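Local structure of capsular polysaccharide biosynthesis protein (Burkholderia pseudomallei, 4BQN) at residues F63-V68 with E171-K176; L124-V129 with S289-R294; D152-E157 with N189-R194; I210-M215 with I225-N230. The protein binds coenzyme A and probably acts as an acetyltransferase in the biosynthesis of the bacterial capsular polysaccharide. The protein carries 1 engineered substitution. All coordinates share one frame; numbering follows the deposited sequence. Where two conformers were deposited one is given.

Contact 1 (F63-V68 with E171-K176); sequences FLYQPV and ENDGGK. With COA (coenzyme A), chain C.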
# COMPACT_ATOMS: atom_id res chain seq x y z
N PHE A 63 -14.57 8.54 13.44
CA PHE A 63 -13.91 7.27 13.17
C PHE A 63 -13.48 7.34 11.72
O PHE A 63 -14.32 7.28 10.81
CB PHE A 63 -14.89 6.11 13.41
CG PHE A 63 -14.30 4.72 13.28
CD1 PHE A 63 -13.17 4.33 13.99
CD2 PHE A 63 -14.93 3.77 12.47
CE1 PHE A 63 -12.66 3.04 13.88
CE2 PHE A 63 -14.43 2.48 12.35
CZ PHE A 63 -13.29 2.11 13.06
N LEU A 64 -12.18 7.55 11.50
CA LEU A 64 -11.61 7.49 10.16
C LEU A 64 -11.13 6.07 9.98
O LEU A 64 -10.41 5.54 10.81
CB LEU A 64 -10.42 8.44 10.01
CG LEU A 64 -10.70 9.94 9.89
CD1 LEU A 64 -9.41 10.74 10.07
CD2 LEU A 64 -11.36 10.28 8.56
N TYR A 65 -11.56 5.43 8.89
CA TYR A 65 -11.23 4.02 8.75
C TYR A 65 -11.05 3.64 7.30
O TYR A 65 -11.63 4.27 6.40
CB TYR A 65 -12.32 3.14 9.40
CG TYR A 65 -13.62 3.18 8.64
CD1 TYR A 65 -14.55 4.21 8.84
CD2 TYR A 65 -13.89 2.22 7.67
CE1 TYR A 65 -15.72 4.28 8.10
CE2 TYR A 65 -15.07 2.27 6.92
CZ TYR A 65 -15.96 3.31 7.14
OH TYR A 65 -17.11 3.35 6.40
N GLN A 66 -10.29 2.59 7.07
CA GLN A 66 -10.21 2.01 5.74
C GLN A 66 -11.10 0.78 5.67
O GLN A 66 -11.28 0.09 6.68
CB GLN A 66 -8.76 1.63 5.43
CG GLN A 66 -7.85 2.85 5.44
CD GLN A 66 -6.42 2.53 5.07
OE1 GLN A 66 -5.79 1.67 5.69
NE2 GLN A 66 -5.89 3.22 4.06
N PRO A 67 -11.66 0.49 4.49
CA PRO A 67 -12.48 -0.71 4.37
C PRO A 67 -11.72 -2.01 4.72
O PRO A 67 -10.59 -2.21 4.26
CB PRO A 67 -12.86 -0.71 2.88
CG PRO A 67 -12.90 0.74 2.52
CD PRO A 67 -11.69 1.29 3.26
N VAL A 68 -12.33 -2.85 5.55
CA VAL A 68 -11.74 -4.15 5.91
C VAL A 68 -12.87 -5.17 5.91
O VAL A 68 -13.82 -5.06 6.69
CB VAL A 68 -11.05 -4.15 7.30
CG1 VAL A 68 -10.48 -5.53 7.61
CG2 VAL A 68 -9.96 -3.10 7.39
N GLU A 171 -17.35 -2.62 -1.64
CA GLU A 171 -17.93 -3.94 -1.43
C GLU A 171 -17.46 -4.56 -0.11
O GLU A 171 -18.25 -5.25 0.56
CB GLU A 171 -17.64 -4.89 -2.60
CG GLU A 171 -18.37 -6.23 -2.51
CD GLU A 171 -18.15 -7.12 -3.72
OE1 GLU A 171 -18.09 -6.60 -4.86
OE2 GLU A 171 -18.04 -8.35 -3.54
N ASN A 172 -16.21 -4.31 0.27
CA ASN A 172 -15.67 -4.82 1.54
C ASN A 172 -15.97 -3.93 2.75
O ASN A 172 -15.47 -4.19 3.85
CB ASN A 172 -14.17 -5.10 1.43
CG ASN A 172 -13.36 -3.88 1.04
OD1 ASN A 172 -13.87 -2.97 0.39
ND2 ASN A 172 -12.08 -3.86 1.42
N ASP A 173 -16.78 -2.89 2.54
CA ASP A 173 -17.32 -2.06 3.62
C ASP A 173 -18.84 -1.99 3.49
O ASP A 173 -19.44 -0.92 3.64
CB ASP A 173 -16.70 -0.65 3.61
CG ASP A 173 -17.09 0.18 4.82
OD1 ASP A 173 -17.23 -0.39 5.93
OD2 ASP A 173 -17.27 1.42 4.68
N GLY A 174 -19.46 -3.13 3.21
CA GLY A 174 -20.92 -3.25 3.18
C GLY A 174 -21.57 -2.48 2.05
O GLY A 174 -22.74 -2.12 2.14
N GLY A 175 -20.83 -2.22 0.97
CA GLY A 175 -21.36 -1.49 -0.17
C GLY A 175 -21.42 0.02 -0.01
O GLY A 175 -22.05 0.70 -0.81
N LYS A 176 -20.76 0.55 1.02
CA LYS A 176 -20.67 2.00 1.21
C LYS A 176 -19.53 2.59 0.38
O LYS A 176 -18.39 2.18 0.54
CB LYS A 176 -20.45 2.32 2.69
CG LYS A 176 -20.29 3.81 2.94
CD LYS A 176 -19.81 4.10 4.35
CE LYS A 176 -19.25 5.51 4.41
NZ LYS A 176 -18.67 5.86 5.74
N1A COA C . -4.85 -3.41 -6.60
C2A COA C . -4.50 -4.72 -6.51
N3A COA C . -4.60 -5.42 -5.36
C4A COA C . -5.10 -4.82 -4.26
C5A COA C . -5.51 -3.42 -4.29
C6A COA C . -5.36 -2.72 -5.56
N6A COA C . -5.71 -1.42 -5.66
N7A COA C . -5.95 -3.07 -3.06
C8A COA C . -5.85 -4.18 -2.29
N9A COA C . -5.32 -5.21 -3.00
C1B COA C . -5.09 -6.59 -2.57
C2B COA C . -4.69 -6.76 -1.12
O2B COA C . -3.27 -6.63 -0.97
C3B COA C . -5.19 -8.18 -0.87
O3B COA C . -4.25 -9.07 -1.49
P3B COA C . -4.27 -10.66 -1.23
O7A COA C . -3.02 -11.14 -1.93
O8A COA C . -4.20 -10.79 0.27
O9A COA C . -5.55 -11.18 -1.83
C4B COA C . -6.50 -8.22 -1.67
O4B COA C . -6.37 -7.22 -2.68
C5B COA C . -7.75 -7.96 -0.83
O5B COA C . -7.57 -6.70 -0.18
P1A COA C . -8.71 -5.60 -0.14
O1A COA C . -8.09 -4.39 0.49
O2A COA C . -9.36 -5.44 -1.48
O3A COA C . -9.86 -6.18 0.82
P2A COA C . -9.93 -6.69 2.34
O4A COA C . -10.25 -8.17 2.30
O5A COA C . -10.92 -5.78 3.02
O6A COA C . -8.48 -6.51 2.97
CBP COA C . -6.48 -5.54 3.87
CCP COA C . -7.95 -5.30 3.54
CDP COA C . -5.86 -4.29 4.47
CEP COA C . -6.41 -6.62 4.93
CAP COA C . -5.76 -5.96 2.56
OAP COA C . -5.68 -4.85 1.67
C9P COA C . -4.38 -6.58 2.67
O9P COA C . -4.25 -7.78 2.90
N8P COA C . -3.31 -5.80 2.46
C7P COA C . -1.95 -6.32 2.48
C6P COA C . -1.40 -6.61 3.86
C5P COA C . -1.38 -5.33 4.64
O5P COA C . -2.33 -4.99 5.33
N4P COA C . -0.27 -4.62 4.53
C3P COA C . -0.10 -3.37 5.21
C2P COA C . 0.20 -2.28 4.21
S1P COA C . -0.19 -0.75 4.95
O HOH W 1 -9.59 -2.18 1.48
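Tyr65 carries its ring in the crowded position between its backbone N and carbonyl carbon (chi1 69°), and Asp173 sets its carboxylate anti to the backbone N (chi1 -172°), so that the two side chains meet tip to tip. The segment 63-68 is the end of an inner strand of the four-stranded parallel sheet, 62-65, and the loop that leaves it toward coenzyme A; 171-176 is a loop ending in a type I' turn, Asp173 to Lys176, whose inner residues Gly174 and Gly175 both have positive phi. Tyr65 OH donates to the syn lone pair of Asp173 OD2 at 2.6 Å, with ring and carboxylate planes steeply inclined to each other. From the far end of the turn, the extended Lys176 chain brings NZ to the same hydroxyl, donating to Tyr65 OH at 3.0 Å, while Asp179 gives the ammonium a salt bridge. Asp173 OD1 turns to Arg83 and Ser79, so both carboxylate oxygens are engaged and the charge is probably stabilised. Nearer the cofactor, Pro67 CB lies 3.5 Å from Asn172 OD1, packing against the amide whose nitrogen serves the ligand. One water receives a bond from Asn172 ND2 and donates to Pro67 O and to COA O1A, tying both loops to the pyrophosphate. Asn172 ND2 also donates directly to COA O5A, 2.8 Å away and almost straight at 172°.

Contact 2 (L124-V129 with S289-R294); sequences LIAGAV and SAFFDR. With COA (coenzyme A), chain C.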
# COMPACT_ATOMS: atom_id res chain seq x y z
N LEU A 124 7.72 -11.76 -10.55
CA LEU A 124 8.25 -12.17 -11.85
C LEU A 124 9.33 -13.23 -11.66
O LEU A 124 9.42 -14.16 -12.43
CB LEU A 124 8.76 -10.97 -12.64
CG LEU A 124 9.06 -11.30 -14.11
CD1 LEU A 124 7.82 -11.76 -14.86
CD2 LEU A 124 9.67 -10.09 -14.79
N ILE A 125 10.15 -13.08 -10.62
CA ILE A 125 11.12 -14.12 -10.25
C ILE A 125 10.41 -15.45 -9.97
O ILE A 125 10.88 -16.49 -10.41
CB ILE A 125 12.04 -13.66 -9.11
CG1 ILE A 125 13.01 -12.64 -9.69
CG2 ILE A 125 12.79 -14.83 -8.47
CD1 ILE A 125 14.00 -12.05 -8.71
N ALA A 126 9.28 -15.41 -9.25
CA ALA A 126 8.51 -16.64 -9.06
C ALA A 126 8.16 -17.32 -10.39
O ALA A 126 8.31 -18.53 -10.55
CB ALA A 126 7.25 -16.39 -8.23
N GLY A 127 7.71 -16.52 -11.37
CA GLY A 127 7.43 -17.06 -12.71
C GLY A 127 8.66 -17.64 -13.39
O GLY A 127 8.58 -18.69 -14.03
N ALA A 128 9.79 -16.97 -13.24
CA ALA A 128 11.05 -17.46 -13.78
C ALA A 128 11.46 -18.80 -13.14
O ALA A 128 11.90 -19.71 -13.85
CB ALA A 128 12.14 -16.42 -13.60
N VAL A 129 11.30 -18.91 -11.83
CA VAL A 129 11.59 -20.16 -11.11
C VAL A 129 10.73 -21.31 -11.67
O VAL A 129 11.23 -22.40 -11.94
CB VAL A 129 11.38 -19.99 -9.59
CG1 VAL A 129 11.36 -21.34 -8.86
CG2 VAL A 129 12.45 -19.09 -9.01
N SER A 289 4.30 -21.97 -8.26
CA SER A 289 3.50 -21.87 -9.49
C SER A 289 2.07 -21.35 -9.22
O SER A 289 1.55 -20.50 -9.95
CB SER A 289 3.46 -23.21 -10.21
OG SER A 289 2.79 -23.10 -11.45
N ALA A 290 1.44 -21.86 -8.17
CA ALA A 290 0.10 -21.38 -7.82
C ALA A 290 0.13 -19.88 -7.50
O ALA A 290 -0.76 -19.13 -7.89
CB ALA A 290 -0.47 -22.16 -6.65
N PHE A 291 1.17 -19.46 -6.79
CA PHE A 291 1.34 -18.04 -6.46
C PHE A 291 1.50 -17.21 -7.74
O PHE A 291 0.81 -16.20 -7.93
CB PHE A 291 2.57 -17.86 -5.54
CG PHE A 291 3.01 -16.43 -5.38
CD1 PHE A 291 2.18 -15.50 -4.77
CD2 PHE A 291 4.26 -16.02 -5.82
CE1 PHE A 291 2.58 -14.18 -4.62
CE2 PHE A 291 4.67 -14.70 -5.67
CZ PHE A 291 3.83 -13.78 -5.07
N PHE A 292 2.40 -17.65 -8.62
CA PHE A 292 2.63 -16.89 -9.84
C PHE A 292 1.35 -16.81 -10.67
O PHE A 292 1.02 -15.74 -11.20
CB PHE A 292 3.75 -17.48 -10.68
CG PHE A 292 4.00 -16.70 -11.94
CD1 PHE A 292 4.54 -15.42 -11.87
CD2 PHE A 292 3.65 -17.22 -13.18
CE1 PHE A 292 4.75 -14.68 -13.02
CE2 PHE A 292 3.87 -16.48 -14.33
CZ PHE A 292 4.42 -15.21 -14.26
N ASP A 293 0.62 -17.92 -10.78
CA ASP A 293 -0.62 -17.92 -11.56
C ASP A 293 -1.63 -16.94 -10.98
O ASP A 293 -2.35 -16.25 -11.72
CB ASP A 293 -1.25 -19.33 -11.59
CG ASP A 293 -0.51 -20.30 -12.49
OD1 ASP A 293 0.41 -19.90 -13.25
OD2 ASP A 293 -0.87 -21.50 -12.45
N ARG A 294 -1.73 -16.89 -9.66
CA ARG A 294 -2.66 -15.98 -9.01
C ARG A 294 -2.30 -14.52 -9.28
O ARG A 294 -3.18 -13.72 -9.60
CB ARG A 294 -2.70 -16.25 -7.50
CG ARG A 294 -3.77 -15.47 -6.75
CD ARG A 294 -3.81 -15.92 -5.31
NE ARG A 294 -4.92 -15.36 -4.54
CZ ARG A 294 -4.84 -14.23 -3.84
NH1 ARG A 294 -3.72 -13.52 -3.82
NH2 ARG A 294 -5.90 -13.81 -3.16
N1A COA C . -4.85 -3.41 -6.60
C2A COA C . -4.50 -4.72 -6.51
N3A COA C . -4.60 -5.42 -5.36
C4A COA C . -5.10 -4.82 -4.26
C5A COA C . -5.51 -3.42 -4.29
C6A COA C . -5.36 -2.72 -5.56
N6A COA C . -5.71 -1.42 -5.66
N7A COA C . -5.95 -3.07 -3.06
C8A COA C . -5.85 -4.18 -2.29
N9A COA C . -5.32 -5.21 -3.00
C1B COA C . -5.09 -6.59 -2.57
C2B COA C . -4.69 -6.76 -1.12
O2B COA C . -3.27 -6.63 -0.97
C3B COA C . -5.19 -8.18 -0.87
O3B COA C . -4.25 -9.07 -1.49
P3B COA C . -4.27 -10.66 -1.23
O7A COA C . -3.02 -11.14 -1.93
O8A COA C . -4.20 -10.79 0.27
O9A COA C . -5.55 -11.18 -1.83
C4B COA C . -6.50 -8.22 -1.67
O4B COA C . -6.37 -7.22 -2.68
C5B COA C . -7.75 -7.96 -0.83
O5B COA C . -7.57 -6.70 -0.18
P1A COA C . -8.71 -5.60 -0.14
O1A COA C . -8.09 -4.39 0.49
O2A COA C . -9.36 -5.44 -1.48
O3A COA C . -9.86 -6.18 0.82
P2A COA C . -9.93 -6.69 2.34
O4A COA C . -10.25 -8.17 2.30
O5A COA C . -10.92 -5.78 3.02
O6A COA C . -8.48 -6.51 2.97
CBP COA C . -6.48 -5.54 3.87
CCP COA C . -7.95 -5.30 3.54
CDP COA C . -5.86 -4.29 4.47
CEP COA C . -6.41 -6.62 4.93
CAP COA C . -5.76 -5.96 2.56
OAP COA C . -5.68 -4.85 1.67
C9P COA C . -4.38 -6.58 2.67
O9P COA C . -4.25 -7.78 2.90
N8P COA C . -3.31 -5.80 2.46
C7P COA C . -1.95 -6.32 2.48
C6P COA C . -1.40 -6.61 3.86
C5P COA C . -1.38 -5.33 4.64
O5P COA C . -2.33 -4.99 5.33
N4P COA C . -0.27 -4.62 4.53
C3P COA C . -0.10 -3.37 5.21
C2P COA C . 0.20 -2.28 4.21
S1P COA C . -0.19 -0.75 4.95
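The ring of Phe292 lies with one face against the backbone of Gly127, whose CA sits over the ring centre, 3.4 Å from the centroid and 12° off the normal: a close CH-pi contact. Phe291 meets the same helix differently, offering the edge of its ring to the methyl of Ala126, with Phe291 CD2 3.9 Å from Ala126 CB. Both phenylalanines hold CG anti to the backbone N, so that the Phe291 ring meets Ala126 and the Phe292 ring settles on Gly127. The pair is a helix-helix crossing at -130°, with the segment axes 8.8 Å apart, and small residues on helix 123-130 make room for it: Gly127 has no CB, and the Phe292 ring takes up the space beside its CA. Val302 and Arg303 of helix 300-310 also touch Phe292, while Tyr111 and Leu113 border Phe291. Two residues after Phe292, Arg294 points away from the interface and extends to coenzyme A. The 3'-phosphate approaches the edge of its guanidinium near the plane; Arg294 NH1 donates to COA O7A at 3.1 Å, and Arg294 NH2 to COA O9A at 3.0 Å, a two-pronged grip. Tyr111 adds a cation-pi contact to the same guanidinium.

Contact 3 (D152-E157 with N189-R194); sequences DIDEIE and NCRQKR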
# COMPACT_ATOMS: atom_id res chain seq x y z
N ASP A 152 4.64 -1.42 -21.88
CA ASP A 152 3.32 -1.66 -21.31
C ASP A 152 2.91 -0.66 -20.23
O ASP A 152 1.92 -0.90 -19.54
CB ASP A 152 3.25 -3.08 -20.74
CG ASP A 152 3.29 -4.14 -21.82
OD1 ASP A 152 3.02 -3.80 -23.00
OD2 ASP A 152 3.59 -5.31 -21.50
N ILE A 153 3.63 0.46 -20.07
CA ILE A 153 3.38 1.34 -18.93
C ILE A 153 1.94 1.87 -18.87
O ILE A 153 1.35 1.93 -17.78
CB ILE A 153 4.43 2.46 -18.82
CG1 ILE A 153 4.32 3.14 -17.45
CG2 ILE A 153 4.30 3.45 -19.99
CD1 ILE A 153 5.46 4.08 -17.14
N ASP A 154 1.36 2.22 -20.02
CA ASP A 154 -0.00 2.75 -20.00
C ASP A 154 -1.01 1.68 -19.58
O ASP A 154 -1.97 1.97 -18.86
CB ASP A 154 -0.40 3.32 -21.36
CG ASP A 154 0.36 4.58 -21.71
OD1 ASP A 154 0.82 5.28 -20.79
OD2 ASP A 154 0.46 4.89 -22.91
N GLU A 155 -0.80 0.45 -20.04
CA GLU A 155 -1.68 -0.66 -19.67
C GLU A 155 -1.59 -0.90 -18.16
O GLU A 155 -2.60 -1.12 -17.49
CB GLU A 155 -1.29 -1.93 -20.42
CG GLU A 155 -2.08 -3.17 -20.02
CD GLU A 155 -1.67 -4.42 -20.78
OE1 GLU A 155 -0.75 -4.35 -21.62
OE2 GLU A 155 -2.28 -5.48 -20.52
N ILE A 156 -0.36 -0.89 -17.63
CA ILE A 156 -0.15 -1.08 -16.19
C ILE A 156 -0.89 -0.00 -15.41
O ILE A 156 -1.64 -0.32 -14.49
CB ILE A 156 1.34 -1.08 -15.85
CG1 ILE A 156 2.02 -2.32 -16.45
CG2 ILE A 156 1.55 -1.04 -14.34
CD1 ILE A 156 3.54 -2.21 -16.56
N GLU A 157 -0.69 1.27 -15.79
CA GLU A 157 -1.31 2.38 -15.06
C GLU A 157 -2.83 2.33 -15.14
O GLU A 157 -3.51 2.59 -14.15
CB GLU A 157 -0.80 3.72 -15.54
CG GLU A 157 0.63 3.94 -15.11
CD GLU A 157 1.17 5.29 -15.49
OE1 GLU A 157 0.46 6.07 -16.16
OE2 GLU A 157 2.33 5.57 -15.13
N ASN A 189 0.15 12.33 -10.93
CA ASN A 189 1.45 12.69 -10.38
C ASN A 189 2.48 11.58 -10.32
O ASN A 189 3.63 11.85 -10.01
CB ASN A 189 1.28 13.27 -8.97
CG ASN A 189 0.62 14.61 -8.98
OD1 ASN A 189 1.29 15.64 -9.09
ND2 ASN A 189 -0.71 14.62 -8.91
N CYS A 190 2.08 10.33 -10.60
CA CYS A 190 2.93 9.19 -10.29
C CYS A 190 4.27 9.20 -11.05
O CYS A 190 5.28 8.74 -10.50
CB CYS A 190 2.19 7.86 -10.50
SG CYS A 190 1.67 7.51 -12.19
N ARG A 191 4.29 9.74 -12.27
CA ARG A 191 5.54 9.73 -13.03
C ARG A 191 6.45 10.89 -12.66
O ARG A 191 7.65 10.85 -12.96
CB ARG A 191 5.27 9.69 -14.52
CG ARG A 191 4.49 8.44 -14.92
CD ARG A 191 4.65 8.11 -16.38
NE ARG A 191 3.54 7.29 -16.85
CZ ARG A 191 3.32 6.99 -18.12
NH1 ARG A 191 4.17 7.41 -19.06
NH2 ARG A 191 2.27 6.26 -18.45
N GLN A 192 5.89 11.90 -12.01
CA GLN A 192 6.63 13.12 -11.67
C GLN A 192 7.19 13.09 -10.26
O GLN A 192 8.25 13.68 -10.00
CB GLN A 192 5.72 14.34 -11.82
CG GLN A 192 5.39 14.71 -13.26
CD GLN A 192 4.35 13.79 -13.88
OE1 GLN A 192 3.44 13.32 -13.20
NE2 GLN A 192 4.50 13.52 -15.17
N LYS A 193 6.48 12.41 -9.36
CA LYS A 193 6.81 12.37 -7.94
C LYS A 193 6.70 10.93 -7.48
O LYS A 193 5.76 10.24 -7.85
CB LYS A 193 5.81 13.20 -7.12
CG LYS A 193 5.88 14.69 -7.37
CD LYS A 193 4.65 15.38 -6.81
CE LYS A 193 4.30 16.61 -7.64
NZ LYS A 193 3.92 16.27 -9.04
N ARG A 194 7.63 10.48 -6.64
CA ARG A 194 7.55 9.12 -6.12
C ARG A 194 6.49 9.07 -5.03
O ARG A 194 6.67 9.63 -3.96
CB ARG A 194 8.91 8.69 -5.56
CG ARG A 194 8.96 7.22 -5.17
CD ARG A 194 10.22 6.88 -4.40
NE ARG A 194 11.48 7.22 -5.09
CZ ARG A 194 12.17 6.38 -5.87
NH1 ARG A 194 11.71 5.17 -6.13
NH2 ARG A 194 13.32 6.76 -6.40
O HOH W 2 3.02 6.77 -21.70
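Arg191 holds Glu157 side-on in a salt bridge, with NE donating to Glu157 OE2 at 2.7 Å and NH2 donating to Glu157 OE1 at 2.9 Å. Both carboxylate oxygens are met from above their plane, since the two flat groups are turned 65° against each other. Arg191 NH2 also donates to Asp154 OD1 at 2.9 Å, here almost along the C-O axis and with the groups nearly coplanar, so one nitrogen serves two acids and the three residues form a salt-bridge network. A water bridges the pair, accepting from Arg191 NH1 and donating to Asp154 OD1. The guanidinium, charged in any case, probably helps keep both carboxylates ionised despite their closeness. Ile153 fixes the group from another direction: with CG1 anti to the backbone N, its CD1 lies over the centre of one guanidinium face, 3.7 Å from Arg191 CZ. Cys190 SG packs 3.6 Å from Glu157 OE2. The acids and Ile153 come from the first two turns of helix 153-167, which presents them on one side, whereas Arg191 reaches across from the loop between helix 183-189 and strand 201-202; helix 300-310 packs against Glu155 and Ile156 and against Asp152, just before the helix.

Contact 4 (I210-M215 with I225-N230); sequences IAARCM and ISFDQN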
# COMPACT_ATOMS: atom_id res chain seq x y z
N ILE A 210 -3.45 12.58 1.20
CA ILE A 210 -4.65 11.92 1.74
C ILE A 210 -5.09 12.58 3.05
O ILE A 210 -6.29 12.76 3.28
CB ILE A 210 -4.49 10.38 1.85
CG1 ILE A 210 -5.83 9.69 2.14
CG2 ILE A 210 -3.47 9.98 2.88
CD1 ILE A 210 -6.80 9.79 1.01
N ALA A 211 -4.13 12.96 3.90
CA ALA A 211 -4.47 13.67 5.14
C ALA A 211 -5.18 15.00 4.81
O ALA A 211 -6.15 15.36 5.47
CB ALA A 211 -3.22 13.92 5.97
N ALA A 212 -4.70 15.71 3.79
CA ALA A 212 -5.37 16.93 3.35
C ALA A 212 -6.82 16.65 2.93
O ALA A 212 -7.73 17.41 3.30
CB ALA A 212 -4.59 17.58 2.22
N ARG A 213 -7.06 15.57 2.19
CA ARG A 213 -8.42 15.25 1.76
C ARG A 213 -9.30 14.90 2.95
O ARG A 213 -10.49 15.22 2.95
CB ARG A 213 -8.47 14.16 0.70
CG ARG A 213 -7.52 14.34 -0.50
CD ARG A 213 -7.54 15.73 -1.13
NE ARG A 213 -6.51 15.84 -2.16
CZ ARG A 213 -6.61 15.37 -3.41
NH1 ARG A 213 -7.72 14.77 -3.83
NH2 ARG A 213 -5.58 15.53 -4.24
N CYS A 214 -8.74 14.27 3.97
CA CYS A 214 -9.48 14.03 5.19
C CYS A 214 -9.90 15.35 5.83
O CYS A 214 -11.05 15.51 6.25
CB CYS A 214 -8.65 13.23 6.19
SG CYS A 214 -8.37 11.52 5.71
N MET A 215 -8.97 16.30 5.91
CA MET A 215 -9.31 17.60 6.51
C MET A 215 -10.38 18.33 5.72
O MET A 215 -11.25 18.96 6.32
CB MET A 215 -8.07 18.46 6.69
CG MET A 215 -7.13 17.95 7.79
SD MET A 215 -5.78 19.05 8.23
CE MET A 215 -6.72 20.48 8.80
N ILE A 225 -4.58 23.74 6.13
CA ILE A 225 -3.89 22.46 6.02
C ILE A 225 -2.38 22.64 5.88
O ILE A 225 -1.91 23.21 4.90
CB ILE A 225 -4.46 21.64 4.85
CG1 ILE A 225 -5.98 21.47 4.99
CG2 ILE A 225 -3.76 20.28 4.75
CD1 ILE A 225 -6.66 20.94 3.75
N SER A 226 -1.64 22.12 6.86
CA SER A 226 -0.19 22.16 6.83
C SER A 226 0.32 21.00 7.66
O SER A 226 -0.24 20.68 8.69
CB SER A 226 0.37 23.49 7.35
OG SER A 226 0.13 23.64 8.73
N PHE A 227 1.38 20.35 7.19
CA PHE A 227 1.91 19.18 7.87
C PHE A 227 3.40 19.31 8.14
O PHE A 227 4.09 20.14 7.53
CB PHE A 227 1.65 17.91 7.04
CG PHE A 227 0.20 17.66 6.75
CD1 PHE A 227 -0.69 17.32 7.77
CD2 PHE A 227 -0.30 17.82 5.46
CE1 PHE A 227 -2.04 17.13 7.52
CE2 PHE A 227 -1.65 17.60 5.19
CZ PHE A 227 -2.53 17.26 6.22
N ASP A 228 3.89 18.46 9.04
CA ASP A 228 5.32 18.33 9.28
C ASP A 228 5.93 17.67 8.05
O ASP A 228 5.68 16.50 7.79
CB ASP A 228 5.56 17.47 10.53
CG ASP A 228 7.04 17.27 10.85
OD1 ASP A 228 7.92 17.61 10.03
OD2 ASP A 228 7.32 16.75 11.96
N GLN A 229 6.72 18.43 7.29
CA GLN A 229 7.33 17.94 6.04
C GLN A 229 8.39 16.86 6.26
O GLN A 229 8.82 16.22 5.31
CB GLN A 229 7.96 19.11 5.26
CG GLN A 229 6.99 20.23 4.92
CD GLN A 229 5.87 19.77 4.01
OE1 GLN A 229 6.11 19.27 2.90
NE2 GLN A 229 4.63 19.93 4.47
N ASN A 230 8.83 16.68 7.50
CA ASN A 230 9.83 15.66 7.80
C ASN A 230 9.25 14.27 8.08
O ASN A 230 9.99 13.29 8.10
CB ASN A 230 10.72 16.09 8.97
CG ASN A 230 11.48 17.37 8.69
OD1 ASN A 230 12.11 17.51 7.64
ND2 ASN A 230 11.42 18.31 9.63
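Residues 210-215 are regular helix, with backbone bonds from Cys214 N to Ile210 O and from Met215 N to Ala211 O, while 225-230 is an irregular chain, extended from Ile225 to Phe227, that comes closest at Ala212 and Ile225, CA to CA 6.3 Å. Ile225 and Phe227 direct their side chains toward the helix, and Ser226 between them points away. With CG anti to the carbonyl carbon (chi1 -58°), the Phe227 ring leans obliquely on the helix, with its CZ nearest: Phe227 CZ is 3.4 Å from Ala211 CB and 3.6 Å from Ala212 N. The small alanines let the ring come this close to the helix backbone. Here the chain has folded back over the helix it has just left, 204-217, as a hydrophobic cover well away from the coenzyme A site. Ile225 straddles Ala212, its CG2 3.8 Å from Ala212 CB and its CD1 3.7 Å from Ala212 O. Met215 bends at chi3 (61°) and meets Ile225 tip to tip, Met215 CE lying 4.0 Å from Ile225 CG1; its sulfur makes an oblique Met-aromatic contact with Phe227, 5.2 Å from the ring centroid. Met22 of helix 15-24 touches both Ala211 and Phe227. Beyond the ring the chain turns away: Asp228 OD1 accepts from Asn230 N at 2.8 Å in an Asx turn, and Gln229 NE2 donates back to Phe227 O.

Contacts 1 and 2 lie about 31 Å apart, centre to centre, yet hold the same coenzyme A at two of its phosphate groups: contact 1 at the pyrophosphate, from the end of the parallel sheet, and contact 2 at the 3'-phosphate, from a helical region. Both are buried, but contact 1 is mainly polar between its segments, whereas contact 2 is apolar and reserves its charge for the ligand. Contact 3 is also largely buried, a charged clasp with Asp154 at its exposed margin, and helix 300-310 borders both it and contact 2. Contact 4, partly buried and wholly apolar across its interface, lies on the opposite side of the chain's centre from contact 2.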